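Local atomic coordinates of nucleoside kinase (Methanococcus jannaschii, PDB entry 2C49), a protein that catalyses the magnesium- or manganese-dependent transfer of phosphate from ATP to nucleosides, with highest activity on inosine, guanosine and cytidine. Residues 95-100 / 115-120; 182-187 / 248-253; 230-235 / 266-271. All coordinates share one frame; numbering follows the deposited sequence.

Contact 1 (95-100 / 115-120). With ADN (adenosine), chain C.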
loop_
_atom_site.group_PDB
_atom_site.type_symbol
_atom_site.label_atom_id
_atom_site.label_comp_id
_atom_site.label_asym_id
_atom_site.label_seq_id
_atom_site.Cartn_x
_atom_site.Cartn_y
_atom_site.Cartn_z
ATOM N N GLU A 95 -4.290 6.287 12.463
ATOM C CA GLU A 95 -3.861 6.964 11.258
ATOM C C GLU A 95 -5.026 7.385 10.359
ATOM O O GLU A 95 -6.148 6.840 10.442
ATOM C CB GLU A 95 -2.766 6.146 10.536
ATOM C CG GLU A 95 -3.147 5.400 9.268
ATOM C CD GLU A 95 -1.991 4.599 8.671
ATOM O OE1 GLU A 95 -0.817 5.027 8.804
ATOM O OE2 GLU A 95 -2.242 3.504 8.121
ATOM N N THR A 96 -4.780 8.401 9.533
ATOM C CA THR A 96 -5.769 8.832 8.563
ATOM C C THR A 96 -6.127 7.602 7.695
ATOM O O THR A 96 -5.257 6.799 7.404
ATOM C CB THR A 96 -5.199 9.994 7.756
ATOM O OG1 THR A 96 -5.013 11.121 8.647
ATOM C CG2 THR A 96 -6.203 10.505 6.729
ATOM N N PRO A 97 -7.403 7.428 7.329
ATOM C CA PRO A 97 -7.787 6.338 6.419
ATOM C C PRO A 97 -7.019 6.336 5.091
ATOM O O PRO A 97 -6.606 7.381 4.585
ATOM C CB PRO A 97 -9.275 6.600 6.178
ATOM C CG PRO A 97 -9.713 7.281 7.482
ATOM C CD PRO A 97 -8.578 8.190 7.800
ATOM N N LYS A 98 -6.827 5.146 4.547
ATOM C CA LYS A 98 -5.981 4.995 3.352
ATOM C C LYS A 98 -6.599 3.994 2.398
ATOM O O LYS A 98 -7.149 2.992 2.833
ATOM C CB LYS A 98 -4.577 4.533 3.704
ATOM C CG LYS A 98 -3.640 5.672 4.118
ATOM C CD LYS A 98 -2.547 5.165 5.011
ATOM C CE LYS A 98 -1.582 6.318 5.396
ATOM N NZ LYS A 98 -2.221 7.216 6.434
ATOM N N ALA A 99 -6.473 4.278 1.105
ATOM C CA ALA A 99 -7.062 3.424 0.075
ATOM C C ALA A 99 -5.994 2.943 -0.914
ATOM O O ALA A 99 -5.116 3.713 -1.291
ATOM C CB ALA A 99 -8.179 4.199 -0.661
ATOM N N TRP A 100 -6.092 1.680 -1.320
ATOM C CA TRP A 100 -5.293 1.113 -2.412
ATOM C C TRP A 100 -6.282 0.755 -3.509
ATOM O O TRP A 100 -7.136 -0.132 -3.336
ATOM C CB TRP A 100 -4.521 -0.135 -1.964
ATOM C CG TRP A 100 -3.322 0.212 -1.166
ATOM C CD1 TRP A 100 -2.021 0.218 -1.595
ATOM C CD2 TRP A 100 -3.287 0.606 0.217
ATOM N NE1 TRP A 100 -1.173 0.576 -0.570
ATOM C CE2 TRP A 100 -1.923 0.834 0.556
ATOM C CE3 TRP A 100 -4.262 0.766 1.216
ATOM C CZ2 TRP A 100 -1.522 1.264 1.822
ATOM C CZ3 TRP A 100 -3.853 1.181 2.485
ATOM C CH2 TRP A 100 -2.487 1.432 2.770
ATOM N N TRP A 115 -9.459 1.533 7.601
ATOM C CA TRP A 115 -10.472 2.336 8.294
ATOM C C TRP A 115 -9.834 3.348 9.243
ATOM O O TRP A 115 -10.335 4.460 9.362
ATOM C CB TRP A 115 -11.413 1.415 9.114
ATOM C CG TRP A 115 -12.827 1.952 9.433
ATOM C CD1 TRP A 115 -13.345 2.217 10.688
ATOM C CD2 TRP A 115 -13.891 2.218 8.513
ATOM N NE1 TRP A 115 -14.655 2.644 10.588
ATOM C CE2 TRP A 115 -15.017 2.656 9.272
ATOM C CE3 TRP A 115 -14.022 2.126 7.116
ATOM C CZ2 TRP A 115 -16.238 3.017 8.681
ATOM C CZ3 TRP A 115 -15.237 2.486 6.525
ATOM C CH2 TRP A 115 -16.330 2.932 7.305
ATOM N N GLY A 116 -8.785 2.925 9.949
ATOM C CA GLY A 116 -8.008 3.786 10.837
ATOM C C GLY A 116 -8.873 4.664 11.724
ATOM O O GLY A 116 -9.766 4.168 12.423
ATOM N N ALA A 117 -8.663 5.975 11.633
ATOM C CA ALA A 117 -9.366 6.952 12.491
ATOM C C ALA A 117 -10.895 6.916 12.380
ATOM O O ALA A 117 -11.601 7.431 13.255
ATOM C CB ALA A 117 -8.849 8.370 12.201
ATOM N N ALA A 118 -11.420 6.315 11.309
ATOM C CA ALA A 118 -12.875 6.238 11.176
ATOM C C ALA A 118 -13.541 5.328 12.219
ATOM O O ALA A 118 -14.766 5.325 12.341
ATOM C CB ALA A 118 -13.302 5.859 9.772
ATOM N N LYS A 119 -12.733 4.583 12.972
ATOM C CA LYS A 119 -13.227 3.924 14.170
ATOM C C LYS A 119 -13.829 4.936 15.167
ATOM O O LYS A 119 -14.698 4.583 15.950
ATOM C CB LYS A 119 -12.114 3.098 14.831
ATOM C CG LYS A 119 -11.010 3.940 15.561
ATOM C CD LYS A 119 -11.460 4.208 16.988
ATOM C CE LYS A 119 -10.346 4.562 17.897
ATOM N NZ LYS A 119 -10.806 4.493 19.321
ATOM N N HIS A 120 -13.372 6.188 15.142
ATOM C CA HIS A 120 -13.853 7.167 16.102
ATOM C C HIS A 120 -15.335 7.609 15.922
ATOM O O HIS A 120 -15.965 8.136 16.882
ATOM C CB HIS A 120 -12.898 8.364 16.133
ATOM C CG HIS A 120 -11.606 8.086 16.849
ATOM N ND1 HIS A 120 -11.540 7.864 18.210
ATOM C CD2 HIS A 120 -10.332 8.029 16.397
ATOM C CE1 HIS A 120 -10.278 7.681 18.562
ATOM N NE2 HIS A 120 -9.526 7.783 17.481
HETATM O "O5'" ADN C . -14.786 7.818 -4.336
HETATM C "C5'" ADN C . -13.393 7.644 -4.590
HETATM C "C4'" ADN C . -12.715 7.620 -3.216
HETATM O "O4'" ADN C . -13.238 6.610 -2.354
HETATM C "C3'" ADN C . -11.180 7.650 -3.049
HETATM O "O3'" ADN C . -10.590 8.938 -2.872
HETATM C "C2'" ADN C . -10.860 6.697 -1.882
HETATM O "O2'" ADN C . -10.280 7.329 -0.744
HETATM C "C1'" ADN C . -12.225 6.165 -1.449
HETATM N N9 ADN C . -12.331 4.746 -1.206
HETATM C C8 ADN C . -11.816 3.719 -1.927
HETATM N N7 ADN C . -12.194 2.525 -1.376
HETATM C C5 ADN C . -12.983 2.791 -0.332
HETATM C C6 ADN C . -13.737 2.111 0.726
HETATM N N6 ADN C . -13.738 0.790 0.717
HETATM N N1 ADN C . -14.416 2.807 1.671
HETATM C C2 ADN C . -14.472 4.160 1.689
HETATM N N3 ADN C . -13.836 4.893 0.762
HETATM C C4 ADN C . -13.059 4.226 -0.243
#

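Contact 2 (182-187 / 248-253). With ANP (phosphoaminophosphonic acid-adenylate ester), chain F.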
loop_
_atom_site.group_PDB
_atom_site.type_symbol
_atom_site.label_atom_id
_atom_site.label_comp_id
_atom_site.label_asym_id
_atom_site.label_seq_id
_atom_site.Cartn_x
_atom_site.Cartn_y
_atom_site.Cartn_z
ATOM N N PHE A 182 -31.809 13.222 -1.743
ATOM C CA PHE A 182 -31.091 12.786 -2.961
ATOM C C PHE A 182 -30.261 11.575 -2.660
ATOM O O PHE A 182 -29.375 11.644 -1.846
ATOM C CB PHE A 182 -30.133 13.856 -3.517
ATOM C CG PHE A 182 -30.810 15.148 -3.972
ATOM C CD1 PHE A 182 -32.177 15.187 -4.282
ATOM C CD2 PHE A 182 -30.068 16.312 -4.109
ATOM C CE1 PHE A 182 -32.794 16.379 -4.686
ATOM C CE2 PHE A 182 -30.679 17.536 -4.513
ATOM C CZ PHE A 182 -32.031 17.564 -4.799
ATOM N N LEU A 183 -30.519 10.474 -3.365
ATOM C CA LEU A 183 -29.780 9.237 -3.230
ATOM C C LEU A 183 -28.956 9.002 -4.512
ATOM O O LEU A 183 -29.533 8.908 -5.606
ATOM C CB LEU A 183 -30.803 8.057 -3.074
ATOM C CG LEU A 183 -30.247 6.663 -2.764
ATOM C CD1 LEU A 183 -29.391 6.718 -1.473
ATOM C CD2 LEU A 183 -31.371 5.585 -2.606
ATOM N N PHE A 184 -27.629 8.890 -4.358
ATOM C CA PHE A 184 -26.708 8.646 -5.459
ATOM C C PHE A 184 -26.082 7.256 -5.280
ATOM O O PHE A 184 -25.597 6.930 -4.193
ATOM C CB PHE A 184 -25.542 9.645 -5.434
ATOM C CG PHE A 184 -25.931 11.097 -5.756
ATOM C CD1 PHE A 184 -26.357 11.959 -4.753
ATOM C CD2 PHE A 184 -25.815 11.580 -7.059
ATOM C CE1 PHE A 184 -26.672 13.310 -5.038
ATOM C CE2 PHE A 184 -26.105 12.926 -7.377
ATOM C CZ PHE A 184 -26.551 13.799 -6.349
ATOM N N MET A 185 -26.088 6.465 -6.352
ATOM C CA MET A 185 -25.377 5.186 -6.391
ATOM C C MET A 185 -24.772 4.946 -7.772
ATOM O O MET A 185 -25.362 5.379 -8.778
ATOM C CB MET A 185 -26.346 4.062 -6.046
ATOM C CG MET A 185 -26.738 4.071 -4.576
ATOM S SD MET A 185 -27.791 2.682 -4.026
ATOM C CE MET A 185 -29.230 3.062 -4.851
ATOM N N ASN A 186 -23.691 4.191 -7.747
ATOM C CA ASN A 186 -23.048 3.602 -8.889
ATOM C C ASN A 186 -24.013 2.571 -9.420
ATOM O O ASN A 186 -24.940 2.164 -8.717
ATOM C CB ASN A 186 -21.911 2.705 -8.434
ATOM C CG ASN A 186 -20.587 3.165 -8.896
ATOM O OD1 ASN A 186 -20.486 4.161 -9.616
ATOM N ND2 ASN A 186 -19.534 2.462 -8.495
ATOM N N LYS A 187 -23.821 2.110 -10.649
ATOM C CA LYS A 187 -24.589 0.975 -11.172
ATOM C C LYS A 187 -24.403 -0.254 -10.268
ATOM O O LYS A 187 -25.352 -0.973 -10.005
ATOM C CB LYS A 187 -24.181 0.658 -12.613
ATOM C CG LYS A 187 -22.707 0.376 -12.845
ATOM C CD LYS A 187 -22.329 0.593 -14.307
ATOM C CE LYS A 187 -22.262 -0.719 -15.063
ATOM N NZ LYS A 187 -21.227 -0.681 -16.136
ATOM N N SER A 248 -16.833 13.663 -8.114
ATOM C CA SER A 248 -16.868 14.977 -8.799
ATOM C C SER A 248 -18.243 15.179 -9.487
ATOM O O SER A 248 -18.741 16.304 -9.580
ATOM C CB SER A 248 -15.699 15.163 -9.786
ATOM O OG SER A 248 -15.782 14.309 -10.916
ATOM N N TYR A 249 -18.875 14.077 -9.895
ATOM C CA TYR A 249 -20.262 14.151 -10.375
ATOM C C TYR A 249 -21.193 14.688 -9.270
ATOM O O TYR A 249 -21.977 15.619 -9.519
ATOM C CB TYR A 249 -20.732 12.792 -10.855
ATOM C CG TYR A 249 -22.130 12.791 -11.466
ATOM C CD1 TYR A 249 -22.300 12.783 -12.865
ATOM C CD2 TYR A 249 -23.272 12.776 -10.658
ATOM C CE1 TYR A 249 -23.569 12.758 -13.449
ATOM C CE2 TYR A 249 -24.546 12.748 -11.226
ATOM C CZ TYR A 249 -24.690 12.741 -12.620
ATOM O OH TYR A 249 -25.948 12.707 -13.165
ATOM N N ARG A 250 -21.106 14.130 -8.039
ATOM C CA ARG A 250 -21.886 14.667 -6.921
ATOM C C ARG A 250 -21.544 16.117 -6.632
ATOM O O ARG A 250 -22.454 16.906 -6.342
ATOM C CB ARG A 250 -21.738 13.861 -5.592
ATOM C CG ARG A 250 -22.488 12.538 -5.599
ATOM C CD ARG A 250 -21.873 11.578 -6.587
ATOM N NE ARG A 250 -22.198 10.194 -6.349
ATOM C CZ ARG A 250 -22.131 9.253 -7.277
ATOM N NH1 ARG A 250 -21.715 9.532 -8.522
ATOM N NH2 ARG A 250 -22.513 8.032 -6.959
ATOM N N ALA A 251 -20.249 16.477 -6.713
ATOM C CA ALA A 251 -19.839 17.876 -6.478
ATOM C C ALA A 251 -20.524 18.796 -7.502
ATOM O O ALA A 251 -21.038 19.873 -7.164
ATOM C CB ALA A 251 -18.258 18.029 -6.564
ATOM N N GLY A 252 -20.508 18.386 -8.773
ATOM C CA GLY A 252 -21.133 19.187 -9.843
ATOM C C GLY A 252 -22.660 19.257 -9.665
ATOM O O GLY A 252 -23.254 20.339 -9.692
ATOM N N PHE A 253 -23.293 18.103 -9.480
ATOM C CA PHE A 253 -24.737 18.015 -9.290
ATOM C C PHE A 253 -25.201 18.901 -8.118
ATOM O O PHE A 253 -26.124 19.715 -8.242
ATOM C CB PHE A 253 -25.129 16.544 -9.031
ATOM C CG PHE A 253 -26.606 16.268 -9.107
ATOM C CD1 PHE A 253 -27.118 15.502 -10.151
ATOM C CD2 PHE A 253 -27.483 16.742 -8.128
ATOM C CE1 PHE A 253 -28.486 15.243 -10.243
ATOM C CE2 PHE A 253 -28.850 16.444 -8.190
ATOM C CZ PHE A 253 -29.352 15.711 -9.269
HETATM P PG ANP F . -15.100 4.089 -9.231
HETATM O O1G ANP F . -13.915 4.902 -8.541
HETATM O O2G ANP F . -14.616 2.673 -9.761
HETATM O O3G ANP F . -16.226 3.861 -8.126
HETATM P PB ANP F . -17.360 4.517 -11.052
HETATM O O1B ANP F . -17.412 2.967 -11.408
HETATM O O2B ANP F . -18.094 4.757 -9.647
HETATM N N3B ANP F . -15.724 4.948 -10.629
HETATM P PA ANP F . -19.265 6.288 -12.079
HETATM O O1A ANP F . -20.674 5.565 -12.270
HETATM O O2A ANP F . -19.190 6.947 -10.628
HETATM O O3A ANP F . -17.958 5.368 -12.318
HETATM O "O5'" ANP F . -19.182 7.493 -13.147
HETATM C "C5'" ANP F . -19.706 8.702 -12.641
HETATM C "C4'" ANP F . -19.937 9.671 -13.774
HETATM O "O4'" ANP F . -18.735 10.313 -14.235
HETATM C "C3'" ANP F . -20.708 9.184 -14.995
HETATM O "O3'" ANP F . -22.110 9.203 -14.934
HETATM C "C2'" ANP F . -20.040 9.856 -16.177
HETATM O "O2'" ANP F . -20.813 11.028 -16.452
HETATM C "C1'" ANP F . -18.745 10.451 -15.653
HETATM N N9 ANP F . -17.728 9.565 -16.270
HETATM C C8 ANP F . -17.386 8.294 -15.917
HETATM N N7 ANP F . -16.428 7.730 -16.718
HETATM C C5 ANP F . -16.155 8.677 -17.629
HETATM C C6 ANP F . -15.275 8.852 -18.801
HETATM N N6 ANP F . -14.465 7.811 -19.116
HETATM N N1 ANP F . -15.284 10.029 -19.489
HETATM C C2 ANP F . -16.075 11.082 -19.180
HETATM N N3 ANP F . -16.931 11.054 -18.126
HETATM C C4 ANP F . -16.991 9.830 -17.336
#

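Contact 3 (230-235 / 266-271). With ANP (phosphoaminophosphonic acid-adenylate ester), chain F.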
loop_
_atom_site.group_PDB
_atom_site.type_symbol
_atom_site.label_atom_id
_atom_site.label_comp_id
_atom_site.label_asym_id
_atom_site.label_seq_id
_atom_site.Cartn_x
_atom_site.Cartn_y
_atom_site.Cartn_z
ATOM N N GLU A 230 -32.640 11.124 -18.532
ATOM C CA GLU A 230 -31.400 10.482 -18.982
ATOM C C GLU A 230 -30.299 11.515 -19.190
ATOM O O GLU A 230 -30.490 12.503 -19.934
ATOM C CB GLU A 230 -31.647 9.653 -20.276
ATOM C CG GLU A 230 -32.875 8.765 -20.201
ATOM C CD GLU A 230 -33.119 7.939 -21.456
ATOM O OE1 GLU A 230 -32.148 7.415 -22.046
ATOM O OE2 GLU A 230 -34.297 7.799 -21.845
ATOM N N ILE A 231 -29.159 11.291 -18.534
ATOM C CA ILE A 231 -28.000 12.189 -18.622
ATOM C C ILE A 231 -26.848 11.518 -19.392
ATOM O O ILE A 231 -26.348 10.484 -18.978
ATOM C CB ILE A 231 -27.521 12.651 -17.203
ATOM C CG1 ILE A 231 -28.695 13.131 -16.327
ATOM C CG2 ILE A 231 -26.365 13.686 -17.332
ATOM C CD1 ILE A 231 -29.355 14.496 -16.755
ATOM N N PRO A 232 -26.411 12.128 -20.495
ATOM C CA PRO A 232 -25.357 11.538 -21.320
ATOM C C PRO A 232 -24.018 11.569 -20.603
ATOM O O PRO A 232 -23.816 12.335 -19.646
ATOM C CB PRO A 232 -25.334 12.438 -22.582
ATOM C CG PRO A 232 -25.884 13.786 -22.099
ATOM C CD PRO A 232 -26.873 13.435 -21.012
ATOM N N CYS A 233 -23.118 10.703 -21.029
ATOM C CA CYS A 233 -21.725 10.838 -20.645
ATOM C C CYS A 233 -21.151 11.923 -21.541
ATOM O O CYS A 233 -21.386 11.932 -22.743
ATOM C CB CYS A 233 -20.963 9.533 -20.843
ATOM S SG CYS A 233 -19.268 9.586 -20.234
ATOM N N ILE A 234 -20.429 12.848 -20.931
ATOM C CA ILE A 234 -19.845 13.964 -21.643
ATOM C C ILE A 234 -18.407 13.582 -21.851
ATOM O O ILE A 234 -17.693 13.285 -20.885
ATOM C CB ILE A 234 -19.995 15.274 -20.806
ATOM C CG1 ILE A 234 -21.407 15.849 -20.980
ATOM C CG2 ILE A 234 -18.916 16.306 -21.172
ATOM C CD1 ILE A 234 -21.896 16.735 -19.876
ATOM N N LYS A 235 -17.997 13.526 -23.117
ATOM C CA LYS A 235 -16.618 13.218 -23.460
ATOM C C LYS A 235 -15.609 14.002 -22.578
ATOM O O LYS A 235 -15.763 15.202 -22.296
ATOM C CB LYS A 235 -16.354 13.497 -24.958
ATOM C CG LYS A 235 -16.283 12.199 -25.794
ATOM C CD LYS A 235 -16.261 12.490 -27.293
ATOM C CE LYS A 235 -17.156 11.514 -28.054
ATOM N NZ LYS A 235 -16.437 10.850 -29.183
ATOM N N CYS A 266 -28.489 19.962 -13.220
ATOM C CA CYS A 266 -27.611 19.435 -12.182
ATOM C C CYS A 266 -26.844 18.179 -12.669
ATOM O O CYS A 266 -25.634 18.052 -12.440
ATOM C CB CYS A 266 -28.393 19.139 -10.896
ATOM S SG CYS A 266 -28.938 20.652 -10.030
ATOM N N GLY A 267 -27.554 17.283 -13.354
ATOM C CA GLY A 267 -26.978 16.060 -13.888
ATOM C C GLY A 267 -25.972 16.366 -14.992
ATOM O O GLY A 267 -24.894 15.761 -15.022
ATOM N N LEU A 268 -26.307 17.315 -15.860
ATOM C CA LEU A 268 -25.434 17.724 -16.955
ATOM C C LEU A 268 -24.156 18.339 -16.419
ATOM O O LEU A 268 -23.091 18.015 -16.894
ATOM C CB LEU A 268 -26.151 18.699 -17.895
ATOM C CG LEU A 268 -27.226 18.158 -18.856
ATOM C CD1 LEU A 268 -28.029 19.316 -19.454
ATOM C CD2 LEU A 268 -26.601 17.259 -19.946
ATOM N N ILE A 269 -24.273 19.187 -15.388
ATOM C CA ILE A 269 -23.105 19.721 -14.708
ATOM C C ILE A 269 -22.247 18.647 -13.983
ATOM O O ILE A 269 -21.025 18.717 -14.029
ATOM C CB ILE A 269 -23.494 20.871 -13.745
ATOM C CG1 ILE A 269 -23.986 22.102 -14.556
ATOM C CG2 ILE A 269 -22.311 21.228 -12.825
ATOM C CD1 ILE A 269 -22.896 22.900 -15.287
ATOM N N GLY A 270 -22.879 17.687 -13.316
ATOM C CA GLY A 270 -22.166 16.565 -12.707
ATOM C C GLY A 270 -21.352 15.823 -13.770
ATOM O O GLY A 270 -20.181 15.497 -13.574
ATOM N N ALA A 271 -21.974 15.591 -14.921
ATOM C CA ALA A 271 -21.328 14.794 -15.955
ATOM C C ALA A 271 -20.127 15.517 -16.546
ATOM O O ALA A 271 -19.100 14.870 -16.836
ATOM C CB ALA A 271 -22.315 14.401 -17.045
HETATM P PG ANP F . -15.100 4.089 -9.231
HETATM O O1G ANP F . -13.915 4.902 -8.541
HETATM O O2G ANP F . -14.616 2.673 -9.761
HETATM O O3G ANP F . -16.226 3.861 -8.126
HETATM P PB ANP F . -17.360 4.517 -11.052
HETATM O O1B ANP F . -17.412 2.967 -11.408
HETATM O O2B ANP F . -18.094 4.757 -9.647
HETATM N N3B ANP F . -15.724 4.948 -10.629
HETATM P PA ANP F . -19.265 6.288 -12.079
HETATM O O1A ANP F . -20.674 5.565 -12.270
HETATM O O2A ANP F . -19.190 6.947 -10.628
HETATM O O3A ANP F . -17.958 5.368 -12.318
HETATM O "O5'" ANP F . -19.182 7.493 -13.147
HETATM C "C5'" ANP F . -19.706 8.702 -12.641
HETATM C "C4'" ANP F . -19.937 9.671 -13.774
HETATM O "O4'" ANP F . -18.735 10.313 -14.235
HETATM C "C3'" ANP F . -20.708 9.184 -14.995
HETATM O "O3'" ANP F . -22.110 9.203 -14.934
HETATM C "C2'" ANP F . -20.040 9.856 -16.177
HETATM O "O2'" ANP F . -20.813 11.028 -16.452
HETATM C "C1'" ANP F . -18.745 10.451 -15.653
HETATM N N9 ANP F . -17.728 9.565 -16.270
HETATM C C8 ANP F . -17.386 8.294 -15.917
HETATM N N7 ANP F . -16.428 7.730 -16.718
HETATM C C5 ANP F . -16.155 8.677 -17.629
HETATM C C6 ANP F . -15.275 8.852 -18.801
HETATM N N6 ANP F . -14.465 7.811 -19.116
HETATM N N1 ANP F . -15.284 10.029 -19.489
HETATM C C2 ANP F . -16.075 11.082 -19.180
HETATM N N3 ANP F . -16.931 11.054 -18.126
HETATM C C4 ANP F . -16.991 9.830 -17.336
HETATM O O HOH W 1 -19.453 12.613 -18.090
#

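Contact 1 (95-100 / 115-120)
At one end of the small lid sheet, E95 and P97, just before strand 98-103, meet W115 to A118, just after strand 109-114. A single hydrogen bond joins the two segments. The backbone N of A117 donates to E95 O at 2.9 Å, with 151° at the hydrogen. G116 CA also makes a CA-H...O contact with E95 O at 3.6 Å. G116 has positive phi, and its CA lies against the E95 carbonyl. P97 meets the turn with its ring: CG rests 3.4 Å from W115 O, a carbonyl already bonded to A118 N within the 3-10 turn. P97 CD lies 4.4 Å from A117 CB, a looser apolar contact. The CB of A118 sits over one face of the W115 indole, offset toward its rim. Further along, A99 CB approaches O2' of the bound adenosine at 3.8 Å. Backbone bonds from W115 and G116 reach the second subunit, and W100 meets W100 of that subunit edge to face. The arrangement belongs to the four-stranded lid of PfkB-family kinases, which here both borders the nucleoside site and takes part in the dimer.

Contact 2 (182-187 / 248-253)
Beside the phosphate-transfer site, strand 182-185 packs on helix 245-258, and R250 lies against F184. The short strand and helix segments run nearly antiparallel, at 155°, with axes 10.6 Å apart. R250 CG stands over one face of the F184 ring, 3.8 Å from its centroid, a CH-pi contact. The arginine chain bends at chi2 and turns back along the phenylalanine, bringing NE to 3.5 Å from F184 CB. The two side chains pass in opposite directions, and the guanidinium is tilted 28° from the ring plane. The edge of F184 points into the face of F253, with centroids 5.0 Å apart and planes at 89°. The chi1 of F253 swings its ring toward the strand, where its face receives the F184 edge. F253 in turn sends its edge toward the face of F182, completing an aromatic cluster. Y249 CE2 lies 4.2 Å from F184 CE2, edge to edge, while the Y249 hydroxyl bonds S220. R250 NE forms a salt bridge with D160, and NH1 has a weak bond to G246 O. N186, an ATP-binding residue, lies beside the ANP phosphates. R250, the inferred transition-state stabiliser, has its aliphatic part held on an aromatic face and NE held by a carboxylate. These contacts probably limit the movement of the guanidinium near the ANP phosphates and a magnesium ion, consistent with the role inferred for R250.

Contact 3 (230-235 / 266-271)
The end of strand 228-231 and the loop after it pass along helix 263-277, with I231 closest to G267 (6.2 Å between CA atoms) and I234 closest to A271 (5.9 Å between CA atoms). One helical turn separates the two helix positions. The direct contacts between the segments are apolar or fall on carbonyl oxygens. I231 lies against G267, its CG2 3.4 Å from G267 O. CG1 lies beside the backbone N of I231 (chi1 -48°), and the chain carries CD1 up to G267 CA. G267 has no side chain, and I231 packs directly on the helix backbone there. A271 is the other main contact. Its CB touches I234 CD1 at 3.7 Å and P232 O at 3.6 Å. The same I234 CD1 also reaches L268 O. L268 extends its CD2 branch across the proline ring, 4.0 Å from P232 CD. A water joins the segments on the ligand side. It accepts from I234 N at 3.0 Å, probably donates to A271 O, and pairs with the ribose O2' of ANP. C233 SG faces the ANP base, 3.5 Å from N3. The contact therefore forms part of the wall beside the adenosine half of ANP. On the sheet side, I231 also packs on S220 and I222 of strand 220-223, next to this edge strand. On the far side of the helix, I269 packs on helices 245-258 and 290-299, while C266 meets helix 245-258.

How the contacts relate
Contacts 2 and 3 are neighbours, with centres 11 Å apart, and both touch ANP. Contact 2 holds residues at the phosphates and contact 3 lies beside the ribose and base. They meet directly through helices 245-258 and 263-277, where Y249 CD1 lies 3.3 Å from G270 C and F253 O lies 3.5 Å from C266 SG. Strands 182-185 and 228-231 belong to the same eight-stranded sheet. Contact 1 stands apart on the four-stranded lid, beside the acceptor nucleoside. Its centre is 23 Å from that of contact 2 and 32 Å from that of contact 3. Together the three follow the active site from nucleoside to phosphates to donor base.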